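L-ornithine N(5)-monooxygenase (Pseudomonas aeruginosa, PDB 3S5W) hydroxylates the side-chain nitrogen of L-ornithine with FAD, NADPH and oxygen, the first step towards hydroxamate siderophores such as pyoverdin. Local coordinates at residues His31-Asn42 with Arg179-Pro188; Glu149-Leu157 with Gln382-Tyr390. All blocks are in the same frame, centred on the assembly; numbering follows the deposited sequence.

Contact 1. Residues His31-Asn42 with Arg179-Pro188; sequences HDLIGVGFGPSN and RTTRALVVSP. With FAD (flavin-adenine dinucleotide), chain C; PO4 (phosphate ion), chain D.
Ala183 O is gripped by two donors. Ile34 N bonds to Ala183 O at 3.1 Å across the strands, and Thr181 OG1 donates to Ala183 O at 2.7 Å. A chi1 of -172° swings the Thr181 hydroxyl opposite the backbone N, so it lies along its own chain toward Ala183. Thr181 CB packs on Ile34 CG1. The parallel pairing starts at His31: His31 N bonds to Thr180 O, and Arg182 N to His31 O. A break follows at Asp32. There Asp32 OD1 and Arg182 NH1 form a salt bridge; the hydrogen bond within it is bent and weak. Asp32 OD2 is held by Glu60 N. Beyond Ile34 the ladder runs on: Val185 N bonds to Ile34 O, Val36 N to Val185 O, and Ser187 N to Val36 O. Leu33 CD2 and Val185 CG1 meet on one face of the sheet; Val36 CG2 and Leu184 CD1 meet on the other.

At the far end, Ser187 OG donates to Asn42 OD1 at 2.9 Å from above the amide plane. Asn42 ND2 bonds back to Gly37 O, which fixes the amide's rotation. Gly37 to Gly39 make the turn, with Gly39 at the N-cap. Ser41 N and Ser41 OG bind FAD O1P and FAD O2P. A water joins Gly39 N, Ser187 O and FAD O1P. This is the glycine-rich strand-turn-helix of a Rossmann-type dinucleotide-binding fold, here holding the FAD diphosphate.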
loop_
_atom_site.group_PDB
_atom_site.type_symbol
_atom_site.label_atom_id
_atom_site.label_comp_id
_atom_site.label_asym_id
_atom_site.label_seq_id
_atom_site.Cartn_x
_atom_site.Cartn_y
_atom_site.Cartn_z
ATOM N N HIS A 31 -6.420 -12.478 -24.446
ATOM C CA HIS A 31 -6.311 -12.993 -23.070
ATOM C C HIS A 31 -7.661 -13.007 -22.398
ATOM O O HIS A 31 -8.561 -12.253 -22.774
ATOM C CB HIS A 31 -5.284 -12.179 -22.267
ATOM C CG HIS A 31 -3.923 -12.161 -22.898
ATOM N ND1 HIS A 31 -3.032 -13.204 -22.774
ATOM C CD2 HIS A 31 -3.324 -11.247 -23.701
ATOM C CE1 HIS A 31 -1.935 -12.928 -23.458
ATOM N NE2 HIS A 31 -2.082 -11.740 -24.022
ATOM N N ASP A 32 -7.810 -13.886 -21.410
ATOM C CA ASP A 32 -9.011 -13.912 -20.586
ATOM C C ASP A 32 -8.976 -12.796 -19.532
ATOM O O ASP A 32 -9.995 -12.156 -19.273
ATOM C CB ASP A 32 -9.188 -15.294 -19.927
ATOM C CG ASP A 32 -9.592 -16.374 -20.936
ATOM O OD1 ASP A 32 -10.593 -16.157 -21.651
ATOM O OD2 ASP A 32 -8.927 -17.432 -21.000
ATOM N N LEU A 33 -7.794 -12.577 -18.945
ATOM C CA LEU A 33 -7.611 -11.563 -17.910
ATOM C C LEU A 33 -6.250 -10.941 -18.023
ATOM O O LEU A 33 -5.236 -11.641 -18.160
ATOM C CB LEU A 33 -7.752 -12.182 -16.495
ATOM C CG LEU A 33 -7.635 -11.208 -15.300
ATOM C CD1 LEU A 33 -8.893 -10.299 -15.160
ATOM C CD2 LEU A 33 -7.334 -11.992 -14.003
ATOM N N ILE A 34 -6.215 -9.624 -17.937
ATOM C CA ILE A 34 -4.966 -8.938 -17.688
ATOM C C ILE A 34 -5.111 -8.146 -16.385
ATOM O O ILE A 34 -6.144 -7.542 -16.149
ATOM C CB ILE A 34 -4.542 -8.014 -18.869
ATOM C CG1 ILE A 34 -4.372 -8.846 -20.144
ATOM C CG2 ILE A 34 -3.224 -7.245 -18.545
ATOM C CD1 ILE A 34 -3.933 -8.005 -21.364
ATOM N N GLY A 35 -4.054 -8.171 -15.569
ATOM C CA GLY A 35 -4.014 -7.409 -14.333
ATOM C C GLY A 35 -2.996 -6.300 -14.384
ATOM O O GLY A 35 -1.899 -6.478 -14.905
ATOM N N VAL A 36 -3.380 -5.146 -13.852
ATOM C CA VAL A 36 -2.463 -4.053 -13.657
ATOM C C VAL A 36 -1.887 -4.222 -12.243
ATOM O O VAL A 36 -2.633 -4.073 -11.242
ATOM C CB VAL A 36 -3.176 -2.703 -13.758
ATOM C CG1 VAL A 36 -2.168 -1.567 -13.628
ATOM C CG2 VAL A 36 -3.966 -2.608 -15.063
ATOM N N GLY A 37 -0.595 -4.535 -12.183
ATOM C CA GLY A 37 0.134 -4.792 -10.936
ATOM C C GLY A 37 0.245 -6.275 -10.616
ATOM O O GLY A 37 -0.633 -7.082 -10.959
ATOM N N PHE A 38 1.343 -6.638 -9.967
ATOM C CA PHE A 38 1.480 -7.989 -9.444
ATOM C C PHE A 38 1.995 -7.898 -8.003
ATOM O O PHE A 38 2.961 -8.568 -7.626
ATOM C CB PHE A 38 2.406 -8.860 -10.321
ATOM C CG PHE A 38 2.138 -10.351 -10.188
ATOM C CD1 PHE A 38 0.817 -10.830 -10.126
ATOM C CD2 PHE A 38 3.186 -11.265 -10.132
ATOM C CE1 PHE A 38 0.540 -12.190 -10.030
ATOM C CE2 PHE A 38 2.928 -12.648 -10.031
ATOM C CZ PHE A 38 1.593 -13.104 -9.970
ATOM N N GLY A 39 1.362 -7.025 -7.223
ATOM C CA GLY A 39 1.568 -7.003 -5.766
ATOM C C GLY A 39 0.662 -8.042 -5.101
ATOM O O GLY A 39 -0.009 -8.843 -5.787
ATOM N N PRO A 40 0.596 -8.021 -3.751
ATOM C CA PRO A 40 -0.194 -8.997 -3.014
ATOM C C PRO A 40 -1.614 -9.211 -3.529
ATOM O O PRO A 40 -2.059 -10.349 -3.584
ATOM C CB PRO A 40 -0.199 -8.441 -1.571
ATOM C CG PRO A 40 1.140 -7.710 -1.463
ATOM C CD PRO A 40 1.467 -7.211 -2.874
ATOM N N SER A 41 -2.321 -8.147 -3.927
ATOM C CA SER A 41 -3.701 -8.334 -4.392
ATOM C C SER A 41 -3.760 -9.288 -5.595
ATOM O O SER A 41 -4.570 -10.206 -5.639
ATOM C CB SER A 41 -4.352 -6.995 -4.754
ATOM O OG SER A 41 -4.687 -6.295 -3.580
ATOM N N ASN A 42 -2.918 -9.035 -6.585
ATOM C CA ASN A 42 -2.978 -9.840 -7.790
ATOM C C ASN A 42 -2.233 -11.155 -7.682
ATOM O O ASN A 42 -2.596 -12.108 -8.353
ATOM C CB ASN A 42 -2.581 -9.028 -9.019
ATOM C CG ASN A 42 -3.714 -8.109 -9.498
ATOM O OD1 ASN A 42 -4.869 -8.228 -9.066
ATOM N ND2 ASN A 42 -3.390 -7.221 -10.416
ATOM N N ARG A 179 -1.915 -5.219 -25.951
ATOM C CA ARG A 179 -2.490 -6.550 -25.780
ATOM C C ARG A 179 -3.998 -6.446 -25.670
ATOM O O ARG A 179 -4.544 -5.408 -25.297
ATOM C CB ARG A 179 -1.945 -7.248 -24.519
ATOM C CG ARG A 179 -0.485 -7.630 -24.549
ATOM C CD ARG A 179 -0.181 -8.353 -23.247
ATOM N NE ARG A 179 1.225 -8.710 -23.096
ATOM C CZ ARG A 179 2.163 -7.920 -22.578
ATOM N NH1 ARG A 179 1.876 -6.676 -22.194
ATOM N NH2 ARG A 179 3.401 -8.372 -22.468
ATOM N N THR A 180 -4.671 -7.544 -25.965
ATOM C CA THR A 180 -6.097 -7.574 -25.983
ATOM C C THR A 180 -6.618 -8.554 -24.920
ATOM O O THR A 180 -6.049 -9.623 -24.737
ATOM C CB THR A 180 -6.568 -7.955 -27.418
ATOM O OG1 THR A 180 -6.173 -6.900 -28.297
ATOM C CG2 THR A 180 -8.055 -8.078 -27.482
ATOM N N THR A 181 -7.700 -8.177 -24.238
ATOM C CA THR A 181 -8.250 -8.981 -23.134
ATOM C C THR A 181 -9.769 -8.898 -22.983
ATOM O O THR A 181 -10.357 -7.846 -23.212
ATOM C CB THR A 181 -7.557 -8.605 -21.763
ATOM O OG1 THR A 181 -7.970 -9.531 -20.748
ATOM C CG2 THR A 181 -7.921 -7.190 -21.320
ATOM N N ARG A 182 -10.394 -10.006 -22.576
ATOM C CA ARG A 182 -11.835 -10.052 -22.235
ATOM C C ARG A 182 -12.190 -9.394 -20.870
ATOM O O ARG A 182 -13.338 -8.995 -20.624
ATOM C CB ARG A 182 -12.358 -11.513 -22.237
ATOM C CG ARG A 182 -12.041 -12.316 -23.526
ATOM C CD ARG A 182 -12.563 -13.745 -23.470
ATOM N NE ARG A 182 -12.521 -14.388 -24.790
ATOM C CZ ARG A 182 -11.511 -15.131 -25.260
ATOM N NH1 ARG A 182 -10.420 -15.351 -24.523
ATOM N NH2 ARG A 182 -11.597 -15.670 -26.474
ATOM N N ALA A 183 -11.203 -9.287 -19.983
ATOM C CA ALA A 183 -11.434 -8.806 -18.615
ATOM C C ALA A 183 -10.146 -8.192 -18.050
ATOM O O ALA A 183 -9.032 -8.550 -18.473
ATOM C CB ALA A 183 -11.909 -9.960 -17.722
ATOM N N LEU A 184 -10.320 -7.278 -17.102
ATOM C CA LEU A 184 -9.235 -6.513 -16.517
ATOM C C LEU A 184 -9.365 -6.483 -14.999
ATOM O O LEU A 184 -10.467 -6.320 -14.474
ATOM C CB LEU A 184 -9.287 -5.069 -17.016
ATOM C CG LEU A 184 -8.167 -4.088 -16.645
ATOM C CD1 LEU A 184 -6.822 -4.396 -17.325
ATOM C CD2 LEU A 184 -8.617 -2.681 -16.997
ATOM N N VAL A 185 -8.230 -6.600 -14.308
ATOM C CA VAL A 185 -8.237 -6.359 -12.850
ATOM C C VAL A 185 -7.200 -5.270 -12.525
ATOM O O VAL A 185 -6.045 -5.383 -12.880
ATOM C CB VAL A 185 -8.119 -7.675 -12.018
ATOM C CG1 VAL A 185 -6.818 -8.414 -12.318
ATOM C CG2 VAL A 185 -8.232 -7.391 -10.497
ATOM N N VAL A 186 -7.658 -4.185 -11.916
ATOM C CA VAL A 186 -6.816 -3.017 -11.659
ATOM C C VAL A 186 -6.390 -2.998 -10.179
ATOM O O VAL A 186 -7.211 -2.705 -9.319
ATOM C CB VAL A 186 -7.555 -1.702 -12.017
ATOM C CG1 VAL A 186 -6.680 -0.511 -11.736
ATOM C CG2 VAL A 186 -7.931 -1.689 -13.531
ATOM N N SER A 187 -5.122 -3.299 -9.914
ATOM C CA SER A 187 -4.586 -3.375 -8.524
ATOM C C SER A 187 -3.240 -2.665 -8.373
ATOM O O SER A 187 -2.232 -3.298 -8.046
ATOM C CB SER A 187 -4.439 -4.844 -8.133
ATOM O OG SER A 187 -5.636 -5.547 -8.403
ATOM N N PRO A 188 -3.195 -1.348 -8.669
ATOM C CA PRO A 188 -1.909 -0.658 -8.751
ATOM C C PRO A 188 -1.396 -0.050 -7.436
ATOM O O PRO A 188 -0.343 0.583 -7.425
ATOM C CB PRO A 188 -2.184 0.466 -9.768
ATOM C CG PRO A 188 -3.621 0.854 -9.440
ATOM C CD PRO A 188 -4.309 -0.472 -9.102
HETATM P PA FAD C . 0.687 -2.920 -3.978
HETATM O O1A FAD C . 0.899 -1.466 -3.779
HETATM O O2A FAD C . 1.438 -3.835 -2.995
HETATM O O5B FAD C . 1.136 -3.341 -5.482
HETATM C C5B FAD C . 0.759 -2.527 -6.567
HETATM C C4B FAD C . 1.675 -2.953 -7.701
HETATM O O4B FAD C . 1.259 -2.272 -8.853
HETATM C C3B FAD C . 3.111 -2.516 -7.430
HETATM O O3B FAD C . 3.967 -3.641 -7.447
HETATM C C2B FAD C . 3.432 -1.529 -8.560
HETATM O O2B FAD C . 4.731 -1.733 -9.105
HETATM C C1B FAD C . 2.410 -1.894 -9.594
HETATM N N9A FAD C . 1.953 -0.803 -10.449
HETATM C C8A FAD C . 1.461 0.442 -10.069
HETATM N N7A FAD C . 1.081 1.097 -11.206
HETATM C C5A FAD C . 1.304 0.274 -12.266
HETATM C C6A FAD C . 1.099 0.433 -13.636
HETATM N N6A FAD C . 0.369 1.459 -14.102
HETATM N N1A FAD C . 1.451 -0.618 -14.481
HETATM C C2A FAD C . 1.973 -1.805 -14.010
HETATM N N3A FAD C . 2.176 -1.967 -12.643
HETATM C C4A FAD C . 1.844 -0.934 -11.798
HETATM N N1 FAD C . -0.732 -3.990 4.895
HETATM C C2 FAD C . -0.837 -4.951 5.892
HETATM O O2 FAD C . -1.830 -5.656 5.966
HETATM N N3 FAD C . 0.175 -5.123 6.813
HETATM C C4 FAD C . 1.319 -4.365 6.765
HETATM O O4 FAD C . 2.224 -4.587 7.588
HETATM C C4X FAD C . 1.427 -3.378 5.768
HETATM N N5 FAD C . 2.562 -2.581 5.703
HETATM C C5X FAD C . 2.662 -1.602 4.729
HETATM C C6 FAD C . 3.814 -0.803 4.677
HETATM C C7 FAD C . 3.944 0.188 3.713
HETATM C C7M FAD C . 5.206 1.014 3.725
HETATM C C8 FAD C . 2.905 0.400 2.813
HETATM C C8M FAD C . 2.979 1.450 1.742
HETATM C C9 FAD C . 1.759 -0.387 2.854
HETATM C C9A FAD C . 1.627 -1.412 3.801
HETATM N N10 FAD C . 0.480 -2.213 3.861
HETATM C C10 FAD C . 0.381 -3.178 4.856
HETATM C "C1'" FAD C . -0.682 -2.018 2.937
HETATM C "C2'" FAD C . -0.432 -2.488 1.488
HETATM O "O2'" FAD C . -1.311 -1.668 0.710
HETATM C "C3'" FAD C . -0.815 -3.954 1.350
HETATM O "O3'" FAD C . -0.070 -4.792 2.256
HETATM C "C4'" FAD C . -0.543 -4.484 -0.080
HETATM O "O4'" FAD C . 0.775 -4.118 -0.473
HETATM C "C5'" FAD C . -1.601 -4.069 -1.136
HETATM O "O5'" FAD C . -1.416 -4.907 -2.261
HETATM P P FAD C . -1.766 -4.448 -3.773
HETATM O O1P FAD C . -1.262 -5.566 -4.652
HETATM O O2P FAD C . -3.236 -4.129 -3.803
HETATM O O3P FAD C . -0.897 -3.125 -3.971
HETATM P P PO4 D . 3.372 -11.754 -24.189
HETATM O O1 PO4 D . 2.810 -13.050 -23.649
HETATM O O2 PO4 D . 2.194 -10.865 -24.520
HETATM O O3 PO4 D . 4.200 -12.063 -25.420
HETATM O O4 PO4 D . 4.290 -11.064 -23.198
HETATM O O HOH W 1 -1.275 -5.872 -7.282
#

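Contact 2. Residues Glu149-Leu157 with Gln382-Tyr390; sequences EVLRIEPML and QLLEPLAEY. With FAD (flavin-adenine dinucleotide), chain C.
Ile153 O is buried against the Pro386 ring with no polar partner in the model. Pro386 CB lies 3.3 Å from Ile153 O, with CG and CD also close, so carbon covers the carbonyl. The strand 149-157 has a classic beta bulge at Leu151 and Arg152, both of which face Ile168 on the adjoining antiparallel strand. The segment 382-390, part of a long loop, packs along this strand.

One hydrogen bond joins the two segments: Ile153 N to Leu383 O, 3.0 Å, in the carbonyl plane. Around it the packing is apolar. Leu383 CG is anti to the backbone N (chi1 -167°), and Leu383 CD1 extends to Val150 CG1 at 3.5 Å. Val150 stands roughly perpendicular to Leu383. The Ile153 and Leu383 side chains instead run alongside in one direction. Ile153 CG2 rests on Leu387 CD1, while the other methyl of that leucine, CD2, reaches Pro155 CD as the two side chains pass in opposite senses.

Arg152 NE and Glu154 OE2 form a salt bridge at 2.9 Å within the strand. Glu154 OE2 lies in the guanidinium plane, but NE meets it on the anti side, 34° out of the carboxylate plane. The other oxygen, OE1, pairs with Arg166.

Val150 also ties the strand to the cofactor. Its backbone N donates to FAD N1A and its O accepts from FAD N6A, so the two bonds read the adenine edge. At the far end, Tyr390 CE1 lies 4.1 Å from Pro155 CG, and Leu157 CD2 comes within 3.3 Å of Tyr390 OH.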
loop_
_atom_site.group_PDB
_atom_site.type_symbol
_atom_site.label_atom_id
_atom_site.label_comp_id
_atom_site.label_asym_id
_atom_site.label_seq_id
_atom_site.Cartn_x
_atom_site.Cartn_y
_atom_site.Cartn_z
ATOM N N GLU A 149 4.929 -0.983 -17.448
ATOM C CA GLU A 149 3.981 -0.026 -16.890
ATOM C C GLU A 149 2.775 0.090 -17.813
ATOM O O GLU A 149 2.945 0.425 -19.002
ATOM C CB GLU A 149 4.650 1.336 -16.701
ATOM C CG GLU A 149 3.710 2.411 -16.148
ATOM C CD GLU A 149 4.356 3.766 -15.969
ATOM O OE1 GLU A 149 5.520 3.960 -16.373
ATOM O OE2 GLU A 149 3.678 4.665 -15.432
ATOM N N VAL A 150 1.580 -0.189 -17.279
ATOM C CA VAL A 150 0.353 -0.009 -18.037
ATOM C C VAL A 150 0.066 1.493 -18.096
ATOM O O VAL A 150 0.068 2.193 -17.058
ATOM C CB VAL A 150 -0.853 -0.810 -17.475
ATOM C CG1 VAL A 150 -2.130 -0.453 -18.201
ATOM C CG2 VAL A 150 -0.618 -2.294 -17.608
ATOM N N LEU A 151 -0.119 2.002 -19.314
ATOM C CA LEU A 151 -0.365 3.439 -19.472
ATOM C C LEU A 151 -1.854 3.796 -19.576
ATOM O O LEU A 151 -2.289 4.816 -19.058
ATOM C CB LEU A 151 0.408 3.993 -20.685
ATOM C CG LEU A 151 1.918 3.709 -20.790
ATOM C CD1 LEU A 151 2.468 4.113 -22.167
ATOM C CD2 LEU A 151 2.705 4.420 -19.701
ATOM N N ARG A 152 -2.627 2.968 -20.267
ATOM C CA ARG A 152 -4.062 3.231 -20.472
ATOM C C ARG A 152 -4.789 1.998 -20.984
ATOM O O ARG A 152 -4.182 1.091 -21.545
ATOM C CB ARG A 152 -4.298 4.408 -21.448
ATOM C CG ARG A 152 -3.854 4.133 -22.871
ATOM C CD ARG A 152 -4.037 5.367 -23.810
ATOM N NE ARG A 152 -3.313 5.132 -25.063
ATOM C CZ ARG A 152 -2.022 5.384 -25.242
ATOM N NH1 ARG A 152 -1.302 5.914 -24.266
ATOM N NH2 ARG A 152 -1.453 5.112 -26.402
ATOM N N ILE A 153 -6.101 1.995 -20.804
ATOM C CA ILE A 153 -6.950 0.914 -21.250
ATOM C C ILE A 153 -7.945 1.537 -22.200
ATOM O O ILE A 153 -8.567 2.538 -21.848
ATOM C CB ILE A 153 -7.725 0.276 -20.075
ATOM C CG1 ILE A 153 -6.771 -0.051 -18.914
ATOM C CG2 ILE A 153 -8.507 -0.966 -20.542
ATOM C CD1 ILE A 153 -5.689 -1.063 -19.255
ATOM N N GLU A 154 -8.071 0.950 -23.390
ATOM C CA GLU A 154 -8.993 1.429 -24.428
ATOM C C GLU A 154 -10.045 0.374 -24.803
ATOM O O GLU A 154 -9.758 -0.823 -24.805
ATOM C CB GLU A 154 -8.226 1.823 -25.684
ATOM C CG GLU A 154 -7.406 3.097 -25.551
ATOM C CD GLU A 154 -6.396 3.236 -26.679
ATOM O OE1 GLU A 154 -6.427 2.406 -27.621
ATOM O OE2 GLU A 154 -5.563 4.169 -26.617
ATOM N N PRO A 155 -11.269 0.830 -25.126
ATOM C CA PRO A 155 -12.336 -0.073 -25.562
ATOM C C PRO A 155 -12.125 -0.608 -26.979
ATOM O O PRO A 155 -11.786 0.157 -27.869
ATOM C CB PRO A 155 -13.575 0.823 -25.532
ATOM C CG PRO A 155 -13.057 2.209 -25.681
ATOM C CD PRO A 155 -11.745 2.220 -24.971
ATOM N N MET A 156 -12.298 -1.909 -27.178
ATOM C CA MET A 156 -12.350 -2.470 -28.524
ATOM C C MET A 156 -13.803 -2.639 -28.978
ATOM O O MET A 156 -14.491 -3.585 -28.563
ATOM C CB MET A 156 -11.589 -3.785 -28.610
ATOM C CG MET A 156 -10.343 -3.707 -29.471
ATOM S SD MET A 156 -9.549 -5.312 -29.769
ATOM C CE MET A 156 -10.858 -6.265 -30.565
ATOM N N LEU A 157 -14.252 -1.697 -29.813
ATOM C CA LEU A 157 -15.620 -1.665 -30.351
ATOM C C LEU A 157 -15.807 -2.667 -31.486
ATOM O O LEU A 157 -14.964 -2.769 -32.378
ATOM C CB LEU A 157 -15.982 -0.259 -30.851
ATOM C CG LEU A 157 -16.107 0.892 -29.843
ATOM C CD1 LEU A 157 -16.302 2.258 -30.536
ATOM C CD2 LEU A 157 -17.229 0.611 -28.859
ATOM N N GLN A 382 -6.079 8.542 -15.533
ATOM C CA GLN A 382 -5.668 8.514 -16.931
ATOM C C GLN A 382 -5.732 7.081 -17.442
ATOM O O GLN A 382 -6.099 6.823 -18.560
ATOM C CB GLN A 382 -4.279 9.076 -17.134
ATOM C CG GLN A 382 -4.112 9.685 -18.483
ATOM C CD GLN A 382 -4.969 10.936 -18.686
ATOM O OE1 GLN A 382 -4.597 12.015 -18.257
ATOM N NE2 GLN A 382 -6.109 10.785 -19.345
ATOM N N LEU A 383 -5.375 6.158 -16.579
ATOM C CA LEU A 383 -5.502 4.732 -16.830
ATOM C C LEU A 383 -6.863 4.324 -17.403
ATOM O O LEU A 383 -6.937 3.747 -18.481
ATOM C CB LEU A 383 -5.229 3.978 -15.528
ATOM C CG LEU A 383 -4.995 2.472 -15.566
ATOM C CD1 LEU A 383 -4.064 2.104 -16.699
ATOM C CD2 LEU A 383 -4.406 2.047 -14.225
ATOM N N LEU A 384 -7.930 4.642 -16.676
ATOM C CA LEU A 384 -9.286 4.302 -17.082
ATOM C C LEU A 384 -10.008 5.401 -17.869
ATOM O O LEU A 384 -11.139 5.189 -18.321
ATOM C CB LEU A 384 -10.119 3.858 -15.871
ATOM C CG LEU A 384 -9.698 2.542 -15.182
ATOM C CD1 LEU A 384 -10.501 2.273 -13.909
ATOM C CD2 LEU A 384 -9.796 1.348 -16.124
ATOM N N GLU A 385 -9.345 6.549 -18.048
ATOM C CA GLU A 385 -9.907 7.698 -18.818
ATOM C C GLU A 385 -10.608 7.331 -20.137
ATOM O O GLU A 385 -11.742 7.745 -20.326
ATOM C CB GLU A 385 -8.871 8.820 -19.050
ATOM C CG GLU A 385 -9.451 10.127 -19.657
ATOM C CD GLU A 385 -10.115 11.036 -18.610
ATOM O OE1 GLU A 385 -9.453 11.386 -17.604
ATOM O OE2 GLU A 385 -11.295 11.411 -18.789
ATOM N N PRO A 386 -9.958 6.539 -21.038
ATOM C CA PRO A 386 -10.670 6.219 -22.284
ATOM C C PRO A 386 -11.953 5.400 -22.102
ATOM O O PRO A 386 -12.660 5.168 -23.075
ATOM C CB PRO A 386 -9.643 5.403 -23.088
ATOM C CG PRO A 386 -8.332 5.806 -22.553
ATOM C CD PRO A 386 -8.582 6.003 -21.073
ATOM N N LEU A 387 -12.240 4.959 -20.877
ATOM C CA LEU A 387 -13.443 4.162 -20.593
ATOM C C LEU A 387 -14.517 4.950 -19.831
ATOM O O LEU A 387 -15.586 4.407 -19.543
ATOM C CB LEU A 387 -13.089 2.859 -19.844
ATOM C CG LEU A 387 -12.313 1.776 -20.611
ATOM C CD1 LEU A 387 -11.727 0.713 -19.678
ATOM C CD2 LEU A 387 -13.185 1.125 -21.667
ATOM N N ALA A 388 -14.228 6.220 -19.530
ATOM C CA ALA A 388 -15.125 7.113 -18.765
ATOM C C ALA A 388 -16.547 7.179 -19.316
ATOM O O ALA A 388 -17.519 7.221 -18.558
ATOM C CB ALA A 388 -14.531 8.516 -18.674
ATOM N N GLU A 389 -16.659 7.172 -20.636
ATOM C CA GLU A 389 -17.952 7.147 -21.315
ATOM C C GLU A 389 -18.851 5.949 -20.944
ATOM O O GLU A 389 -20.070 6.028 -21.107
ATOM C CB GLU A 389 -17.734 7.245 -22.830
ATOM C CG GLU A 389 -18.719 6.462 -23.678
ATOM C CD GLU A 389 -19.343 7.310 -24.766
ATOM O OE1 GLU A 389 -18.593 8.002 -25.497
ATOM O OE2 GLU A 389 -20.592 7.284 -24.881
ATOM N N TYR A 390 -18.257 4.863 -20.434
ATOM C CA TYR A 390 -19.000 3.619 -20.131
ATOM C C TYR A 390 -19.237 3.289 -18.638
ATOM O O TYR A 390 -20.014 2.383 -18.333
ATOM C CB TYR A 390 -18.337 2.407 -20.798
ATOM C CG TYR A 390 -18.175 2.501 -22.298
ATOM C CD1 TYR A 390 -16.992 2.990 -22.857
ATOM C CD2 TYR A 390 -19.197 2.083 -23.160
ATOM C CE1 TYR A 390 -16.827 3.073 -24.233
ATOM C CE2 TYR A 390 -19.044 2.163 -24.542
ATOM C CZ TYR A 390 -17.855 2.662 -25.068
ATOM O OH TYR A 390 -17.690 2.746 -26.427
HETATM P PA FAD C . 0.687 -2.920 -3.978
HETATM O O1A FAD C . 0.899 -1.466 -3.779
HETATM O O2A FAD C . 1.438 -3.835 -2.995
HETATM O O5B FAD C . 1.136 -3.341 -5.482
HETATM C C5B FAD C . 0.759 -2.527 -6.567
HETATM C C4B FAD C . 1.675 -2.953 -7.701
HETATM O O4B FAD C . 1.259 -2.272 -8.853
HETATM C C3B FAD C . 3.111 -2.516 -7.430
HETATM O O3B FAD C . 3.967 -3.641 -7.447
HETATM C C2B FAD C . 3.432 -1.529 -8.560
HETATM O O2B FAD C . 4.731 -1.733 -9.105
HETATM C C1B FAD C . 2.410 -1.894 -9.594
HETATM N N9A FAD C . 1.953 -0.803 -10.449
HETATM C C8A FAD C . 1.461 0.442 -10.069
HETATM N N7A FAD C . 1.081 1.097 -11.206
HETATM C C5A FAD C . 1.304 0.274 -12.266
HETATM C C6A FAD C . 1.099 0.433 -13.636
HETATM N N6A FAD C . 0.369 1.459 -14.102
HETATM N N1A FAD C . 1.451 -0.618 -14.481
HETATM C C2A FAD C . 1.973 -1.805 -14.010
HETATM N N3A FAD C . 2.176 -1.967 -12.643
HETATM C C4A FAD C . 1.844 -0.934 -11.798
HETATM N N1 FAD C . -0.732 -3.990 4.895
HETATM C C2 FAD C . -0.837 -4.951 5.892
HETATM O O2 FAD C . -1.830 -5.656 5.966
HETATM N N3 FAD C . 0.175 -5.123 6.813
HETATM C C4 FAD C . 1.319 -4.365 6.765
HETATM O O4 FAD C . 2.224 -4.587 7.588
HETATM C C4X FAD C . 1.427 -3.378 5.768
HETATM N N5 FAD C . 2.562 -2.581 5.703
HETATM C C5X FAD C . 2.662 -1.602 4.729
HETATM C C6 FAD C . 3.814 -0.803 4.677
HETATM C C7 FAD C . 3.944 0.188 3.713
HETATM C C7M FAD C . 5.206 1.014 3.725
HETATM C C8 FAD C . 2.905 0.400 2.813
HETATM C C8M FAD C . 2.979 1.450 1.742
HETATM C C9 FAD C . 1.759 -0.387 2.854
HETATM C C9A FAD C . 1.627 -1.412 3.801
HETATM N N10 FAD C . 0.480 -2.213 3.861
HETATM C C10 FAD C . 0.381 -3.178 4.856
HETATM C "C1'" FAD C . -0.682 -2.018 2.937
HETATM C "C2'" FAD C . -0.432 -2.488 1.488
HETATM O "O2'" FAD C . -1.311 -1.668 0.710
HETATM C "C3'" FAD C . -0.815 -3.954 1.350
HETATM O "O3'" FAD C . -0.070 -4.792 2.256
HETATM C "C4'" FAD C . -0.543 -4.484 -0.080
HETATM O "O4'" FAD C . 0.775 -4.118 -0.473
HETATM C "C5'" FAD C . -1.601 -4.069 -1.136
HETATM O "O5'" FAD C . -1.416 -4.907 -2.261
HETATM P P FAD C . -1.766 -4.448 -3.773
HETATM O O1P FAD C . -1.262 -5.566 -4.652
HETATM O O2P FAD C . -3.236 -4.129 -3.803
HETATM O O3P FAD C . -0.897 -3.125 -3.971
#

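In the fold
Contacts 1 and 2 have centres about 13 Å apart and meet directly. Leu184 CD2 packs on Ile153 CG1 at 3.7 Å, and Val186 CG1 on Leu383 CD2 at 4.2 Å. Thr180 CG2 also touches Met156 SD. Both contacts reach the same mixed sheet, and their segments alternate along the chain. They share FAD: contact 1 binds the diphosphate and also lines the adenine through Val36 and Pro188; contact 2 hydrogen-bonds the adenine through Val150. Val36 CG1 and Val150 CB, 4.1 Å apart, join the two sites beside the adenine. The side chain of Ser41 in contact 1 is about 12 Å from NADP and about 13 Å from the bound N5-hydroxyornithine.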